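Local coordinates for trans-4-hydroxy-L-proline dehydratase (PDB 6VXC), which catalyses, as a glycyl radical enzyme, the dehydration of trans-4-hydroxy-L-proline to (S)-1-pyrroline-5-carboxylate in anaerobic hydroxyproline degradation, at residues His109-Leu114 with Glu138-Trp143; Glu435-Gly440 with Glu444-Gly449. All coordinates share one frame; numbering follows the deposited sequence.

How the contacts relate
The two contacts illustrate how one large, mostly helical glycyl radical enzyme uses small apolar meetings, one partly buried, one buried. They lie on opposite sides of the chain's centre, their own centres about 43 Å apart and their nearest atoms about 32 Å apart, so neither touches the other. Contact 1 closes before contact 2 opens along the chain, and both fall within the pyruvate formate lyase-like part of the protein. The first joins the start of helix 111-119 to helix 129-143, away from the catalytic residues. The second joins helices 429-438 and 443-446 just ahead of strand 450-452, and its Leu436 side chain lies about 10 Å from that of Glu456, by similarity the proton acceptor.

Contact 1: His109-Leu114 with Glu138-Trp143; sequences HTMEDL and EIIPFW
The carbonyl oxygen of His109 meets helix 129-143 in two ways: it accepts a hydrogen bond from NE2 of His135, and the end of Ile140 packs against it. Ile140 CD1 lies 3.5 Å from His109 O, with Ile140 CG1 only slightly farther, 3.7 Å from the same oxygen. The methyl is carried out by an extended arm, since CG1 stands beside the backbone N and the chain then runs straight (chi2 -178°). The same CD1 is the atom that Met111 meets, its SD coming to 3.7 Å from Ile140 CD1 and its CG to 4.0 Å from that methyl. Met111 folds rather than reaches: three successive turns near -60° curl the chain, so that sulfur, not the terminal methyl, lies alongside Ile140, the two side chains passing at a slant.

Immediately after His109 the chain enters helix 111-119 through a capping box. Thr110 OG1 accepts from Asp113 N at 2.9 Å, while Thr110 N returns a bond of 3.0 Å to Asp113 OD2. That second bond reaches the oxygen from above the carboxylate plane, 37° out of it, and the same OD2 lies at the edge of the His109 ring, in its plane. The box is consistent with a well-defined helix start, on whose first residue Met111 sits.

On the partner helix, Pro141 follows Ile140 directly and has no N-H to give to the preceding turn, which goes with the kink there. Met111 and Leu114 also touch His135, one turn earlier on that helix. Between 109-114 and 138-143 themselves, the meeting converges on Ile140 CD1, an apolar contact beside a backbone carbonyl of a buried residue that the His135 bond satisfies.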
loop_
_atom_site.group_PDB
_atom_site.type_symbol
_atom_site.label_atom_id
_atom_site.label_comp_id
_atom_site.label_asym_id
_atom_site.label_seq_id
_atom_site.Cartn_x
_atom_site.Cartn_y
_atom_site.Cartn_z
ATOM N N HIS A 109 15.170 -14.057 8.892
ATOM C CA HIS A 109 15.153 -14.999 7.780
ATOM C C HIS A 109 15.963 -16.250 8.096
ATOM O O HIS A 109 16.918 -16.216 8.873
ATOM C CB HIS A 109 15.707 -14.346 6.515
ATOM C CG HIS A 109 14.848 -13.242 5.993
ATOM N ND1 HIS A 109 15.222 -11.919 6.048
ATOM C CD2 HIS A 109 13.617 -13.265 5.431
ATOM C CE1 HIS A 109 14.260 -11.174 5.536
ATOM N NE2 HIS A 109 13.275 -11.966 5.158
ATOM N N THR A 110 15.537 -17.373 7.518
ATOM C CA THR A 110 16.358 -18.574 7.493
ATOM C C THR A 110 17.424 -18.443 6.409
ATOM O O THR A 110 17.322 -17.619 5.492
ATOM C CB THR A 110 15.517 -19.821 7.220
ATOM O OG1 THR A 110 15.008 -19.761 5.883
ATOM C CG2 THR A 110 14.356 -19.926 8.186
ATOM N N MET A 111 18.456 -19.285 6.506
ATOM C CA MET A 111 19.459 -19.299 5.450
ATOM C C MET A 111 18.841 -19.712 4.121
ATOM O O MET A 111 19.291 -19.260 3.062
ATOM C CB MET A 111 20.627 -20.207 5.838
ATOM C CG MET A 111 21.337 -19.776 7.129
ATOM S SD MET A 111 21.919 -18.063 7.171
ATOM C CE MET A 111 23.040 -18.052 5.772
ATOM N N GLU A 112 17.804 -20.555 4.150
ATOM C CA GLU A 112 17.111 -20.873 2.908
ATOM C C GLU A 112 16.396 -19.648 2.350
ATOM O O GLU A 112 16.374 -19.446 1.134
ATOM C CB GLU A 112 16.117 -22.019 3.101
ATOM C CG GLU A 112 15.487 -22.435 1.772
ATOM C CD GLU A 112 14.362 -23.449 1.898
ATOM O OE1 GLU A 112 13.994 -23.811 3.038
ATOM O OE2 GLU A 112 13.859 -23.901 0.844
ATOM N N ASP A 113 15.784 -18.833 3.217
ATOM C CA ASP A 113 15.180 -17.585 2.765
ATOM C C ASP A 113 16.179 -16.753 1.977
ATOM O O ASP A 113 15.861 -16.223 0.908
ATOM C CB ASP A 113 14.658 -16.770 3.952
ATOM C CG ASP A 113 13.378 -17.322 4.542
ATOM O OD1 ASP A 113 12.594 -17.963 3.825
ATOM O OD2 ASP A 113 13.143 -17.080 5.741
ATOM N N LEU A 114 17.388 -16.600 2.516
ATOM C CA LEU A 114 18.401 -15.808 1.836
ATOM C C LEU A 114 18.740 -16.413 0.489
ATOM O O LEU A 114 18.879 -15.694 -0.504
ATOM C CB LEU A 114 19.653 -15.699 2.699
ATOM C CG LEU A 114 19.431 -15.020 4.045
ATOM C CD1 LEU A 114 20.758 -14.763 4.745
ATOM C CD2 LEU A 114 18.633 -13.740 3.874
ATOM N N GLU A 138 25.729 -13.978 13.591
ATOM C CA GLU A 138 25.358 -12.994 14.597
ATOM C C GLU A 138 23.854 -12.814 14.753
ATOM O O GLU A 138 23.379 -12.617 15.874
ATOM C CB GLU A 138 25.983 -11.635 14.273
ATOM C CG GLU A 138 27.479 -11.625 13.995
ATOM C CD GLU A 138 28.313 -12.176 15.142
ATOM O OE1 GLU A 138 29.338 -12.837 14.853
ATOM O OE2 GLU A 138 27.976 -11.915 16.322
ATOM N N ILE A 139 23.092 -12.853 13.657
ATOM C CA ILE A 139 21.684 -12.462 13.675
ATOM C C ILE A 139 20.779 -13.620 14.076
ATOM O O ILE A 139 19.979 -13.490 15.006
ATOM C CB ILE A 139 21.249 -11.890 12.310
ATOM C CG1 ILE A 139 22.146 -10.719 11.903
ATOM C CG2 ILE A 139 19.794 -11.428 12.374
ATOM C CD1 ILE A 139 22.280 -9.652 12.958
ATOM N N ILE A 140 20.858 -14.737 13.349
ATOM C CA ILE A 140 19.976 -15.873 13.634
ATOM C C ILE A 140 20.101 -16.350 15.076
ATOM O O ILE A 140 19.064 -16.541 15.734
ATOM C CB ILE A 140 20.226 -17.003 12.620
ATOM C CG1 ILE A 140 19.703 -16.597 11.246
ATOM C CG2 ILE A 140 19.588 -18.301 13.081
ATOM C CD1 ILE A 140 19.862 -17.667 10.222
ATOM N N PRO A 141 21.303 -16.559 15.628
ATOM C CA PRO A 141 21.395 -17.048 17.009
ATOM C C PRO A 141 20.712 -16.137 18.002
ATOM O O PRO A 141 20.199 -16.625 19.012
ATOM C CB PRO A 141 22.906 -17.135 17.246
ATOM C CG PRO A 141 23.492 -17.263 15.894
ATOM C CD PRO A 141 22.635 -16.417 15.018
ATOM N N PHE A 142 20.671 -14.828 17.751
ATOM C CA PHE A 142 20.030 -13.921 18.695
ATOM C C PHE A 142 18.541 -13.725 18.412
ATOM O O PHE A 142 17.734 -13.728 19.347
ATOM C CB PHE A 142 20.756 -12.572 18.698
ATOM C CG PHE A 142 20.251 -11.617 19.745
ATOM C CD1 PHE A 142 20.750 -11.650 21.037
ATOM C CD2 PHE A 142 19.265 -10.697 19.439
ATOM C CE1 PHE A 142 20.274 -10.789 22.005
ATOM C CE2 PHE A 142 18.781 -9.824 20.407
ATOM C CZ PHE A 142 19.291 -9.869 21.693
ATOM N N TRP A 143 18.146 -13.580 17.145
ATOM C CA TRP A 143 16.797 -13.127 16.816
ATOM C C TRP A 143 15.824 -14.238 16.450
ATOM O O TRP A 143 14.616 -13.999 16.478
ATOM C CB TRP A 143 16.834 -12.116 15.662
ATOM C CG TRP A 143 17.426 -10.829 16.079
ATOM C CD1 TRP A 143 18.706 -10.402 15.860
ATOM C CD2 TRP A 143 16.778 -9.794 16.818
ATOM N NE1 TRP A 143 18.887 -9.164 16.411
ATOM C CE2 TRP A 143 17.720 -8.766 17.004
ATOM C CE3 TRP A 143 15.489 -9.633 17.333
ATOM C CZ2 TRP A 143 17.416 -7.596 17.682
ATOM C CZ3 TRP A 143 15.190 -8.475 18.012
ATOM C CH2 TRP A 143 16.149 -7.473 18.183
#

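Contact 2: Glu435-Gly440 with Glu444-Gly449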
loop_
_atom_site.group_PDB
_atom_site.type_symbol
_atom_site.label_atom_id
_atom_site.label_comp_id
_atom_site.label_asym_id
_atom_site.label_seq_id
_atom_site.Cartn_x
_atom_site.Cartn_y
_atom_site.Cartn_z
ATOM N N GLU A 435 -16.409 9.203 2.919
ATOM C CA GLU A 435 -15.953 7.960 3.532
ATOM C C GLU A 435 -15.391 8.225 4.925
ATOM O O GLU A 435 -15.721 7.522 5.891
ATOM C CB GLU A 435 -14.901 7.290 2.644
ATOM C CG GLU A 435 -15.441 6.682 1.327
ATOM C CD GLU A 435 -14.346 6.561 0.281
ATOM O OE1 GLU A 435 -13.161 6.537 0.681
ATOM O OE2 GLU A 435 -14.657 6.527 -0.934
ATOM N N LEU A 436 -14.544 9.246 5.043
ATOM C CA LEU A 436 -13.957 9.586 6.332
ATOM C C LEU A 436 -15.022 9.988 7.336
ATOM O O LEU A 436 -14.986 9.563 8.495
ATOM C CB LEU A 436 -12.913 10.694 6.140
ATOM C CG LEU A 436 -11.653 10.225 5.416
ATOM C CD1 LEU A 436 -10.811 11.399 4.909
ATOM C CD2 LEU A 436 -10.820 9.348 6.345
ATOM N N MET A 437 -15.970 10.823 6.917
ATOM C CA MET A 437 -17.007 11.262 7.842
ATOM C C MET A 437 -17.930 10.116 8.229
ATOM O O MET A 437 -18.364 10.030 9.380
ATOM C CB MET A 437 -17.802 12.427 7.251
ATOM C CG MET A 437 -16.976 13.711 7.107
ATOM S SD MET A 437 -18.028 15.053 6.530
ATOM C CE MET A 437 -18.861 15.517 7.989
ATOM N N GLU A 438 -18.227 9.214 7.293
ATOM C CA GLU A 438 -19.018 8.043 7.659
ATOM C C GLU A 438 -18.333 7.225 8.754
ATOM O O GLU A 438 -19.006 6.658 9.617
ATOM C CB GLU A 438 -19.277 7.187 6.424
ATOM C CG GLU A 438 -19.904 5.834 6.701
ATOM C CD GLU A 438 -21.354 5.899 7.160
ATOM O OE1 GLU A 438 -21.956 4.821 7.334
ATOM O OE2 GLU A 438 -21.908 7.005 7.295
ATOM N N ALA A 439 -17.005 7.189 8.752
ATOM C CA ALA A 439 -16.229 6.467 9.747
ATOM C C ALA A 439 -16.012 7.253 11.045
ATOM O O ALA A 439 -15.375 6.730 11.963
ATOM C CB ALA A 439 -14.871 6.068 9.145
ATOM N N GLY A 440 -16.506 8.488 11.144
ATOM C CA GLY A 440 -16.430 9.265 12.369
ATOM C C GLY A 440 -15.450 10.429 12.370
ATOM O O GLY A 440 -15.304 11.078 13.405
ATOM N N GLU A 444 -13.462 18.923 9.606
ATOM C CA GLU A 444 -12.167 19.590 9.667
ATOM C C GLU A 444 -11.027 18.606 9.434
ATOM O O GLU A 444 -10.084 18.900 8.694
ATOM C CB GLU A 444 -11.958 20.284 11.010
ATOM C CG GLU A 444 -10.547 20.881 11.091
ATOM C CD GLU A 444 -10.329 21.849 12.232
ATOM O OE1 GLU A 444 -11.106 21.806 13.209
ATOM O OE2 GLU A 444 -9.379 22.673 12.138
ATOM N N ASP A 445 -11.097 17.436 10.062
ATOM C CA ASP A 445 -10.046 16.445 9.886
ATOM C C ASP A 445 -10.148 15.757 8.530
ATOM O O ASP A 445 -9.125 15.447 7.914
ATOM C CB ASP A 445 -10.088 15.417 11.028
ATOM C CG ASP A 445 -9.638 16.000 12.375
ATOM O OD1 ASP A 445 -9.004 17.082 12.385
ATOM O OD2 ASP A 445 -9.893 15.359 13.423
ATOM N N ALA A 446 -11.364 15.517 8.044
ATOM C CA ALA A 446 -11.501 14.826 6.766
ATOM C C ALA A 446 -10.877 15.617 5.618
ATOM O O ALA A 446 -10.325 15.020 4.687
ATOM C CB ALA A 446 -12.978 14.552 6.474
ATOM N N ARG A 447 -10.945 16.954 5.673
ATOM C CA ARG A 447 -10.352 17.796 4.643
ATOM C C ARG A 447 -8.837 17.654 4.568
ATOM O O ARG A 447 -8.238 18.103 3.584
ATOM C CB ARG A 447 -10.733 19.260 4.890
ATOM C CG ARG A 447 -12.196 19.569 4.604
ATOM C CD ARG A 447 -12.607 20.922 5.190
ATOM N NE ARG A 447 -13.971 21.283 4.820
ATOM C CZ ARG A 447 -14.743 22.126 5.502
ATOM N NH1 ARG A 447 -15.970 22.385 5.072
ATOM N NH2 ARG A 447 -14.291 22.711 6.602
ATOM N N LEU A 448 -8.205 17.057 5.570
ATOM C CA LEU A 448 -6.772 16.819 5.518
ATOM C C LEU A 448 -6.442 15.434 4.974
ATOM O O LEU A 448 -5.265 15.094 4.847
ATOM C CB LEU A 448 -6.159 16.993 6.924
ATOM C CG LEU A 448 -6.448 18.337 7.607
ATOM C CD1 LEU A 448 -5.944 18.414 9.066
ATOM C CD2 LEU A 448 -5.885 19.498 6.799
ATOM N N GLY A 449 -7.449 14.648 4.607
ATOM C CA GLY A 449 -7.267 13.248 4.294
ATOM C C GLY A 449 -7.079 12.953 2.808
ATOM O O GLY A 449 -7.042 13.827 1.947
#
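Ala446 and Gly449 are the residues of 444-449 that meet Leu436 and Met437, and the walk toward them starts from a well-anchored Asp445. Its backbone N bonds to Thr442 OG1, and its OD2 holds both a salt bridge to Arg564 and a hydrogen bond to Tyr565 OH, tying the short helix to Arg564 and to Tyr565 at the start of strand 565-573.

Next comes Ala446, whose methyl points at helix 429-438. Its CB lies 3.9 Å from Leu436 CB, and Met437 CG approaches the same methyl at 4.1 Å, from the more exposed flank. Leu436 CG stands beside the backbone N (chi1 -70°) and the chain is extended beyond it. This carries CD1 past the alanine methyl to its backbone, where Leu436 CD1 is 3.7 Å from Ala446 O. That oxygen is also the acceptor for Gly449 N, at 2.9 Å, closing a type I beta turn from Ala446 to Gly449.

Leu448, the third residue of the turn, leads its side chain away from helix 429-438. At Gly449 the same leucine branch makes its last contact: Leu436 CD1 sits 4.0 Å from Gly449 CA. Glycine has no side chain, and CD1 lies against its CA and against Ala446 O, at the two ends of the turn. Gly449 O bonds to Gln400 NE2 of strand 396-401, while across the contact Glu435 ties its carboxylate to Thr457 and His754.

Helix 429-438 ends in a Schellman motif at Gly440, which has positive phi (108°). A leucine branch bedded against an alanine and a glycine thus brings two successive helices together by apolar contact, with the Leu436 side chain about 10 Å from that of Glu456, the proton acceptor by similarity.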